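Local coordinates for putative endonuclease/exonuclease/phosphatase family protein (Bacteroides thetaiotaomicron, PDB 3MPR), which probably acts as a metal-dependent phosphodiesterase of the DNase I-like superfamily, cleaving nucleic acids as an endonuclease or RNA exonuclease, at residues M38-F44 with V243-T247; F101-P107 with L157-K161; R120-G125 with L137-M143. All coordinates share one frame; numbering follows the deposited sequence.

In the fold
The three contacts occupy different layers of a DNase I-like fold with two facing beta-sheets. Interaction 3, fully buried and nearest the centre of the chain, is a backbone-bonded hairpin within one sheet, its His142 close to Glu51, a magnesium-binding residue. Interaction 2, about 10 Å away between centres, lays helix 148-164 against the same sheet through apolar side chains and runs out to a partly exposed rim; the two meet where Phe101 and Leu103 pair with Cys122 and Arg120. Interaction 1, about 31 Å from interaction 2 between centres, belongs to the other sheet's outer layer, joining a helix end to a loop by side chains, buried with the second subunit against it.

Interaction 1. Residues M38-F44 with V243-T247; sequences MVQYHDF and VLTDT
The C-terminal end of helix 28-41, closed by a Schellman motif, meets the loop after strand 237-243 through His42 and Leu244. Phe44 N bonds to Val39 O and Asp43 N to Gln40 O, with Asp43 at positive phi as the C-prime residue. This turn sends His42 and Phe44 to one Leu244 methyl. CD1 of Leu244 sits over one face of the His42 imidazole, 3.7 Å from its centroid and 15° off the normal, a CH-pi contact; the opposite face is covered by Tyr41 CD2 of the same helix. The same methyl reaches the edge of the Phe44 ring, 4.0 Å from Phe44 CZ. Around the imidazole rim, His42 CE1 lies 3.0 Å from Asp246 OD2, while His42 ND1 makes a weak bond to Met38 O. A water lies 2.7 Å from Asp246 OD1, to which it can donate, and makes at most a weak, long bond to His42 NE2. Asp246 OD2 has its stronger partner in Tyr208 OH of the second subunit. Selenomethionine Met38, its chain bent at the last torsion (chi3 64°), turns CE between the two loop residues, 3.6 Å from Leu244 CB and 3.6 Å from Asp246 CG. Replacing the imidazole of His42 with an alanine side chain is likely to leave the Leu244 methyl without the face it rests on and to open a gap beside Tyr41. Lys284 NZ bonds to His42 O, tying the turn to strand 283-289. The whole is a Schellman-capped helix end packed on an inter-strand loop, in the outer layer of a DNase I-like sandwich.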
# COMPACT_ATOMS: atom_id res chain seq x y z
N MSE A 38 -2.93 -8.85 0.84
CA MSE A 38 -2.98 -7.42 1.18
C MSE A 38 -2.77 -7.18 2.67
O MSE A 38 -2.06 -6.26 3.07
CB MSE A 38 -4.30 -6.79 0.74
CG MSE A 38 -4.52 -6.81 -0.76
SE MSE A 38 -6.12 -5.79 -1.23
CE MSE A 38 -5.51 -4.04 -0.64
N VAL A 39 -3.44 -7.99 3.49
CA VAL A 39 -3.29 -7.92 4.94
C VAL A 39 -1.82 -8.07 5.35
O VAL A 39 -1.31 -7.34 6.21
CB VAL A 39 -4.10 -9.04 5.63
CG1 VAL A 39 -3.80 -9.11 7.12
CG2 VAL A 39 -5.60 -8.85 5.40
N GLN A 40 -1.14 -9.01 4.72
CA GLN A 40 0.25 -9.27 5.04
C GLN A 40 1.14 -8.16 4.52
O GLN A 40 1.95 -7.60 5.26
CB GLN A 40 0.67 -10.62 4.46
CG GLN A 40 -0.08 -11.78 5.09
CD GLN A 40 0.24 -13.11 4.43
OE1 GLN A 40 0.23 -13.23 3.20
NE2 GLN A 40 0.53 -14.12 5.25
N TYR A 41 0.98 -7.82 3.24
CA TYR A 41 1.84 -6.80 2.63
C TYR A 41 1.68 -5.43 3.27
O TYR A 41 2.65 -4.69 3.43
CB TYR A 41 1.59 -6.70 1.12
CG TYR A 41 2.59 -5.79 0.45
CD1 TYR A 41 3.85 -6.25 0.13
CD2 TYR A 41 2.29 -4.46 0.19
CE1 TYR A 41 4.78 -5.44 -0.47
CE2 TYR A 41 3.23 -3.63 -0.40
CZ TYR A 41 4.46 -4.12 -0.73
OH TYR A 41 5.40 -3.29 -1.30
N HIS A 42 0.44 -5.09 3.62
CA HIS A 42 0.15 -3.78 4.18
C HIS A 42 0.21 -3.75 5.71
O HIS A 42 -0.18 -2.77 6.34
CB HIS A 42 -1.19 -3.25 3.66
CG HIS A 42 -1.13 -2.84 2.22
ND1 HIS A 42 -1.64 -3.61 1.19
CD2 HIS A 42 -0.61 -1.73 1.63
CE1 HIS A 42 -1.43 -2.99 0.04
NE2 HIS A 42 -0.82 -1.85 0.28
N ASP A 43 0.72 -4.83 6.29
CA ASP A 43 1.05 -4.88 7.71
C ASP A 43 -0.11 -4.53 8.65
O ASP A 43 0.05 -3.69 9.54
CB ASP A 43 2.23 -3.95 8.01
CG ASP A 43 3.51 -4.36 7.29
OD1 ASP A 43 3.78 -5.58 7.22
OD2 ASP A 43 4.23 -3.47 6.81
N PHE A 44 -1.27 -5.15 8.47
CA PHE A 44 -2.37 -4.90 9.42
C PHE A 44 -2.04 -5.59 10.76
O PHE A 44 -1.91 -6.81 10.82
CB PHE A 44 -3.71 -5.45 8.91
CG PHE A 44 -4.22 -4.84 7.62
CD1 PHE A 44 -3.58 -3.79 6.99
CD2 PHE A 44 -5.39 -5.35 7.04
CE1 PHE A 44 -4.09 -3.26 5.80
CE2 PHE A 44 -5.90 -4.83 5.85
CZ PHE A 44 -5.24 -3.77 5.23
N VAL A 243 -6.85 4.51 1.63
CA VAL A 243 -7.72 3.54 0.99
C VAL A 243 -6.88 2.76 -0.01
O VAL A 243 -6.25 3.35 -0.90
CB VAL A 243 -8.89 4.25 0.27
CG1 VAL A 243 -9.71 3.26 -0.50
CG2 VAL A 243 -9.75 5.00 1.28
N LEU A 244 -6.87 1.44 0.12
CA LEU A 244 -6.00 0.62 -0.71
C LEU A 244 -6.78 0.09 -1.92
O LEU A 244 -7.71 -0.71 -1.78
CB LEU A 244 -5.41 -0.53 0.12
CG LEU A 244 -4.84 -0.02 1.47
CD1 LEU A 244 -4.26 -1.15 2.31
CD2 LEU A 244 -3.79 1.06 1.24
N THR A 245 -6.40 0.56 -3.10
CA THR A 245 -7.12 0.28 -4.34
C THR A 245 -6.54 -0.90 -5.13
O THR A 245 -6.89 -1.10 -6.30
CB THR A 245 -7.13 1.54 -5.25
OG1 THR A 245 -5.79 1.94 -5.57
CG2 THR A 245 -7.82 2.71 -4.52
N ASP A 246 -5.68 -1.68 -4.48
CA ASP A 246 -4.94 -2.75 -5.15
C ASP A 246 -5.94 -3.62 -5.90
O ASP A 246 -7.02 -3.91 -5.39
CB ASP A 246 -4.21 -3.65 -4.14
CG ASP A 246 -3.29 -2.89 -3.19
OD1 ASP A 246 -3.60 -1.74 -2.82
OD2 ASP A 246 -2.27 -3.49 -2.78
N THR A 247 -5.57 -4.05 -7.11
CA THR A 247 -6.42 -4.98 -7.86
C THR A 247 -5.63 -6.16 -8.41
O THR A 247 -4.43 -6.04 -8.72
CB THR A 247 -7.11 -4.29 -9.08
OG1 THR A 247 -6.13 -3.54 -9.81
CG2 THR A 247 -8.21 -3.35 -8.62
O HOH W 1 -1.94 0.34 -2.19

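Interaction 2. Residues F101-P107 with L157-K161; sequences FWLSETP and LVQEK. With ACY (acetic acid), chain F.
Lys161 NZ is gripped by two acids: it donates to OXT of an acetate at 2.7 Å, the acetate probably coming from the crystallisation liquor, and forms a salt bridge with Glu164 one turn further along the helix. The lysine belongs to helix 148-164, which packs on the edge strand 93-102 of a sheet in the DNase I-like fold. Its aliphatic part does the packing: CG lies over one face of the Phe101 ring, 3.8 Å from the centroid and 14° off the normal, a CH-pi contact. A bend at chi2 (-70°) then carries the chain on toward the acetate. Val158 CG2 approaches the same ring at its edge, 4.1 Å from Phe101 CZ, and also touches Leu103 CD2. Leu157 places CG 4.1 Å from Phe101 CE2. Beyond the strand, the chain turns through an inverse gamma turn centred on Leu103 and an ST turn in which Thr106 N bonds to Ser104 OG; that hydroxyl is also bonded to Ser111. The loop folds back so that Trp102 N bonds to Pro107 O. Leu157 CD2 is set against this loop, 3.7 Å from Trp102 O and 4.1 Å from Pro107 CG.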
# COMPACT_ATOMS: atom_id res chain seq x y z
N PHE A 101 -22.07 -7.92 21.30
CA PHE A 101 -23.42 -7.48 21.64
C PHE A 101 -24.18 -7.17 20.36
O PHE A 101 -23.59 -6.72 19.37
CB PHE A 101 -23.41 -6.29 22.62
CG PHE A 101 -22.64 -5.08 22.13
CD1 PHE A 101 -21.28 -4.95 22.38
CD2 PHE A 101 -23.29 -4.04 21.47
CE1 PHE A 101 -20.58 -3.83 21.95
CE2 PHE A 101 -22.59 -2.92 21.03
CZ PHE A 101 -21.23 -2.82 21.28
N TRP A 102 -25.49 -7.42 20.36
CA TRP A 102 -26.32 -7.09 19.20
C TRP A 102 -26.76 -5.64 19.26
O TRP A 102 -26.90 -5.08 20.34
CB TRP A 102 -27.53 -8.04 19.10
CG TRP A 102 -27.12 -9.37 18.54
CD1 TRP A 102 -27.23 -9.78 17.24
CD2 TRP A 102 -26.45 -10.43 19.23
NE1 TRP A 102 -26.69 -11.03 17.09
CE2 TRP A 102 -26.21 -11.46 18.30
CE3 TRP A 102 -26.05 -10.62 20.56
CZ2 TRP A 102 -25.58 -12.65 18.65
CZ3 TRP A 102 -25.42 -11.81 20.91
CH2 TRP A 102 -25.20 -12.81 19.95
N LEU A 103 -26.92 -5.03 18.10
CA LEU A 103 -27.29 -3.62 18.03
C LEU A 103 -28.81 -3.54 18.11
O LEU A 103 -29.50 -3.45 17.10
CB LEU A 103 -26.75 -3.00 16.74
CG LEU A 103 -25.23 -3.15 16.60
CD1 LEU A 103 -24.73 -2.61 15.26
CD2 LEU A 103 -24.50 -2.48 17.78
N SER A 104 -29.33 -3.61 19.33
CA SER A 104 -30.76 -3.63 19.56
C SER A 104 -31.10 -3.20 20.98
O SER A 104 -30.21 -2.90 21.78
CB SER A 104 -31.32 -5.03 19.31
OG SER A 104 -30.95 -5.92 20.34
N GLU A 105 -32.40 -3.18 21.29
CA GLU A 105 -32.87 -2.88 22.63
C GLU A 105 -32.50 -3.99 23.61
O GLU A 105 -32.54 -3.79 24.82
CB GLU A 105 -34.40 -2.70 22.63
CG GLU A 105 -34.91 -1.62 21.70
CD GLU A 105 -35.22 -2.14 20.30
OE1 GLU A 105 -34.48 -3.01 19.80
OE2 GLU A 105 -36.22 -1.68 19.71
N THR A 106 -32.15 -5.16 23.07
CA THR A 106 -31.74 -6.30 23.89
C THR A 106 -30.39 -6.85 23.41
O THR A 106 -30.35 -7.88 22.75
CB THR A 106 -32.79 -7.42 23.84
OG1 THR A 106 -32.95 -7.85 22.48
CG2 THR A 106 -34.14 -6.92 24.37
N PRO A 107 -29.29 -6.14 23.75
CA PRO A 107 -27.98 -6.44 23.14
C PRO A 107 -27.40 -7.81 23.49
O PRO A 107 -26.50 -8.25 22.78
CB PRO A 107 -27.08 -5.31 23.67
CG PRO A 107 -28.01 -4.25 24.16
CD PRO A 107 -29.22 -5.00 24.66
N LEU A 157 -25.45 3.28 21.58
CA LEU A 157 -25.23 2.04 22.33
C LEU A 157 -23.74 1.68 22.31
O LEU A 157 -23.17 1.26 23.32
CB LEU A 157 -26.05 0.91 21.74
CG LEU A 157 -25.69 -0.52 22.18
CD1 LEU A 157 -25.86 -0.70 23.68
CD2 LEU A 157 -26.54 -1.54 21.41
N VAL A 158 -23.11 1.83 21.16
CA VAL A 158 -21.69 1.55 21.08
C VAL A 158 -20.91 2.47 22.02
O VAL A 158 -20.03 2.02 22.75
CB VAL A 158 -21.17 1.60 19.63
CG1 VAL A 158 -19.65 1.60 19.62
CG2 VAL A 158 -21.70 0.40 18.86
N GLN A 159 -21.26 3.75 22.03
CA GLN A 159 -20.58 4.68 22.92
C GLN A 159 -20.84 4.33 24.40
O GLN A 159 -19.97 4.49 25.23
CB GLN A 159 -20.98 6.12 22.58
CG GLN A 159 -20.47 6.55 21.20
CD GLN A 159 -21.13 7.80 20.68
OE1 GLN A 159 -21.80 7.78 19.64
NE2 GLN A 159 -20.93 8.91 21.38
N GLU A 160 -22.02 3.84 24.73
CA GLU A 160 -22.25 3.37 26.11
C GLU A 160 -21.37 2.17 26.45
O GLU A 160 -20.79 2.10 27.54
CB GLU A 160 -23.72 3.07 26.36
CG GLU A 160 -24.60 4.32 26.38
CD GLU A 160 -24.21 5.31 27.48
OE1 GLU A 160 -24.50 5.03 28.67
OE2 GLU A 160 -23.61 6.36 27.17
N LYS A 161 -21.24 1.22 25.53
CA LYS A 161 -20.38 0.06 25.74
C LYS A 161 -18.91 0.43 25.84
O LYS A 161 -18.15 -0.22 26.55
CB LYS A 161 -20.60 -1.01 24.64
CG LYS A 161 -21.96 -1.70 24.72
CD LYS A 161 -22.06 -2.63 25.94
CE LYS A 161 -23.49 -3.14 26.12
NZ LYS A 161 -23.62 -4.09 27.26
C ACY F . -25.99 -6.01 28.22
O ACY F . -25.09 -6.10 29.12
OXT ACY F . -26.07 -5.11 27.34
CH3 ACY F . -27.04 -7.06 28.20

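Interaction 3. Residues R120-G125 with L137-M143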
# COMPACT_ATOMS: atom_id res chain seq x y z
N ARG A 120 -27.86 -7.44 13.80
CA ARG A 120 -26.55 -6.85 13.51
C ARG A 120 -25.72 -6.96 14.78
O ARG A 120 -26.22 -6.70 15.87
CB ARG A 120 -26.71 -5.39 13.11
CG ARG A 120 -27.66 -5.18 11.93
CD ARG A 120 -27.05 -5.67 10.62
NE ARG A 120 -27.93 -5.42 9.48
CZ ARG A 120 -27.55 -5.47 8.21
NH1 ARG A 120 -26.29 -5.75 7.90
NH2 ARG A 120 -28.43 -5.22 7.24
N ILE A 121 -24.47 -7.36 14.64
CA ILE A 121 -23.65 -7.66 15.80
C ILE A 121 -22.42 -6.77 15.83
O ILE A 121 -21.85 -6.43 14.79
CB ILE A 121 -23.27 -9.17 15.82
CG1 ILE A 121 -22.79 -9.59 17.22
CG2 ILE A 121 -22.21 -9.49 14.75
CD1 ILE A 121 -22.46 -11.08 17.33
N CYS A 122 -22.04 -6.36 17.03
CA CYS A 122 -20.78 -5.68 17.26
C CYS A 122 -19.92 -6.60 18.11
O CYS A 122 -20.35 -7.06 19.17
CB CYS A 122 -21.01 -4.35 17.99
SG CYS A 122 -19.48 -3.51 18.43
N SER A 123 -18.72 -6.92 17.61
CA SER A 123 -17.78 -7.74 18.35
C SER A 123 -16.63 -6.85 18.81
O SER A 123 -16.26 -5.89 18.14
CB SER A 123 -17.24 -8.89 17.49
OG SER A 123 -18.29 -9.73 17.06
N TRP A 124 -16.04 -7.18 19.96
CA TRP A 124 -15.02 -6.33 20.52
C TRP A 124 -14.00 -7.15 21.27
O TRP A 124 -14.25 -8.31 21.65
CB TRP A 124 -15.66 -5.28 21.44
CG TRP A 124 -16.39 -5.92 22.61
CD1 TRP A 124 -17.70 -6.32 22.64
CD2 TRP A 124 -15.84 -6.26 23.88
NE1 TRP A 124 -17.99 -6.89 23.86
CE2 TRP A 124 -16.86 -6.85 24.64
CE3 TRP A 124 -14.57 -6.11 24.45
CZ2 TRP A 124 -16.65 -7.30 25.95
CZ3 TRP A 124 -14.36 -6.54 25.74
CH2 TRP A 124 -15.40 -7.14 26.48
N GLY A 125 -12.83 -6.56 21.46
CA GLY A 125 -11.82 -7.13 22.31
C GLY A 125 -11.14 -6.02 23.08
O GLY A 125 -10.95 -4.93 22.56
N LEU A 137 -9.51 -0.76 23.72
CA LEU A 137 -10.67 -1.49 23.23
C LEU A 137 -10.72 -1.37 21.72
O LEU A 137 -10.43 -0.31 21.16
CB LEU A 137 -11.97 -0.92 23.81
CG LEU A 137 -12.13 -1.07 25.32
CD1 LEU A 137 -13.31 -0.22 25.83
CD2 LEU A 137 -12.31 -2.54 25.66
N PHE A 138 -11.09 -2.46 21.05
CA PHE A 138 -11.28 -2.44 19.60
C PHE A 138 -12.67 -3.00 19.31
O PHE A 138 -12.96 -4.14 19.65
CB PHE A 138 -10.22 -3.34 18.95
CG PHE A 138 -10.08 -3.17 17.46
CD1 PHE A 138 -11.01 -3.71 16.59
CD2 PHE A 138 -8.98 -2.51 16.93
CE1 PHE A 138 -10.86 -3.57 15.21
CE2 PHE A 138 -8.83 -2.37 15.55
CZ PHE A 138 -9.77 -2.89 14.70
N PHE A 139 -13.54 -2.19 18.70
CA PHE A 139 -14.90 -2.59 18.37
C PHE A 139 -15.04 -2.70 16.86
O PHE A 139 -14.42 -1.93 16.14
CB PHE A 139 -15.89 -1.51 18.81
CG PHE A 139 -16.01 -1.36 20.30
CD1 PHE A 139 -15.11 -0.59 21.01
CD2 PHE A 139 -17.05 -1.98 20.99
CE1 PHE A 139 -15.24 -0.45 22.39
CE2 PHE A 139 -17.18 -1.83 22.36
CZ PHE A 139 -16.28 -1.07 23.05
N ASN A 140 -15.91 -3.60 16.40
CA ASN A 140 -16.13 -3.78 14.97
C ASN A 140 -17.59 -4.15 14.72
O ASN A 140 -18.15 -4.95 15.46
CB ASN A 140 -15.18 -4.86 14.45
CG ASN A 140 -15.35 -5.14 12.98
OD1 ASN A 140 -15.40 -4.22 12.16
ND2 ASN A 140 -15.43 -6.42 12.63
N LEU A 141 -18.21 -3.57 13.70
CA LEU A 141 -19.63 -3.82 13.46
C LEU A 141 -20.00 -3.66 11.99
O LEU A 141 -19.19 -3.25 11.16
CB LEU A 141 -20.50 -2.89 14.32
CG LEU A 141 -20.35 -1.36 14.17
CD1 LEU A 141 -20.99 -0.84 12.88
CD2 LEU A 141 -20.97 -0.65 15.36
N HIS A 142 -21.25 -3.99 11.69
CA HIS A 142 -21.82 -3.83 10.36
C HIS A 142 -23.26 -3.39 10.58
O HIS A 142 -24.07 -4.16 11.10
CB HIS A 142 -21.77 -5.15 9.60
CG HIS A 142 -22.23 -5.05 8.18
ND1 HIS A 142 -22.11 -6.08 7.27
CD2 HIS A 142 -22.81 -4.02 7.50
CE1 HIS A 142 -22.60 -5.70 6.11
NE2 HIS A 142 -23.04 -4.46 6.22
N MSE A 143 -23.55 -2.15 10.22
CA MSE A 143 -24.85 -1.52 10.48
C MSE A 143 -25.96 -2.04 9.56
O MSE A 143 -25.69 -2.62 8.51
CB MSE A 143 -24.72 -0.01 10.29
CG MSE A 143 -23.82 0.71 11.27
SE MSE A 143 -24.72 0.78 13.01
CE MSE A 143 -24.08 2.51 13.61
O HOH W 2 -23.89 -7.41 11.51
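Ser123 and Asn140 form a hydrogen-bonded pair of an antiparallel beta hairpin whose arms are strands 121-125 and 137-142, their axes 4.7 Å apart at closest approach. Ser123 N lies 3.0 Å from Asn140 O, and Asn140 N to Ser123 O is 2.9 Å. Gly125 and Phe138 form the next such pair, and its Phe138 N to Gly125 O bond is fairly straight at 163°. Trp124 and Phe139 make the non-hydrogen-bonded pair between them, where Trp124 CA comes close to Phe138 O in a CA-H...O contact. Past the regular pairing, a water accepts from Ile121 N and donates to His142 O, bridging the strands.

Apolar contacts gather on the face bearing Cys122, Trp124, Phe139 and Leu141. Trp124 CB lies 3.6 Å from Phe139 CD2; the side chains point the same way, the five-membered ring of Trp124 set obliquely to the Phe139 ring, planes 34° apart. Cys122 SG, held anti to its own N (chi1 175°), meets the edge of the Phe139 ring 3.8 Å from Phe139 CD2. Cys122 CB also touches Leu141 CB.

On the other face, beside Phe138, the polar side chains find partners: Asn140 is bonded to Thr176, Gln50 and Thr49, and Ser123 OG to Asp100. At the strand end Arg120 NH1 stands over the centre of the His142 ring, 3.9 Å from His142 NE2, while Met143 O lies above one face of the guanidinium, whose NE makes a salt bridge to Asp144. The His142 side chain is about 4 Å from that of Glu51, which binds magnesium in a structure of this protein; no metal is bound to this chain.

In the sheet the hairpin is flanked by strands 93-102 and 173-178; helix 148-164 packs on the Phe139 and Leu141 face through Met162 and Val158.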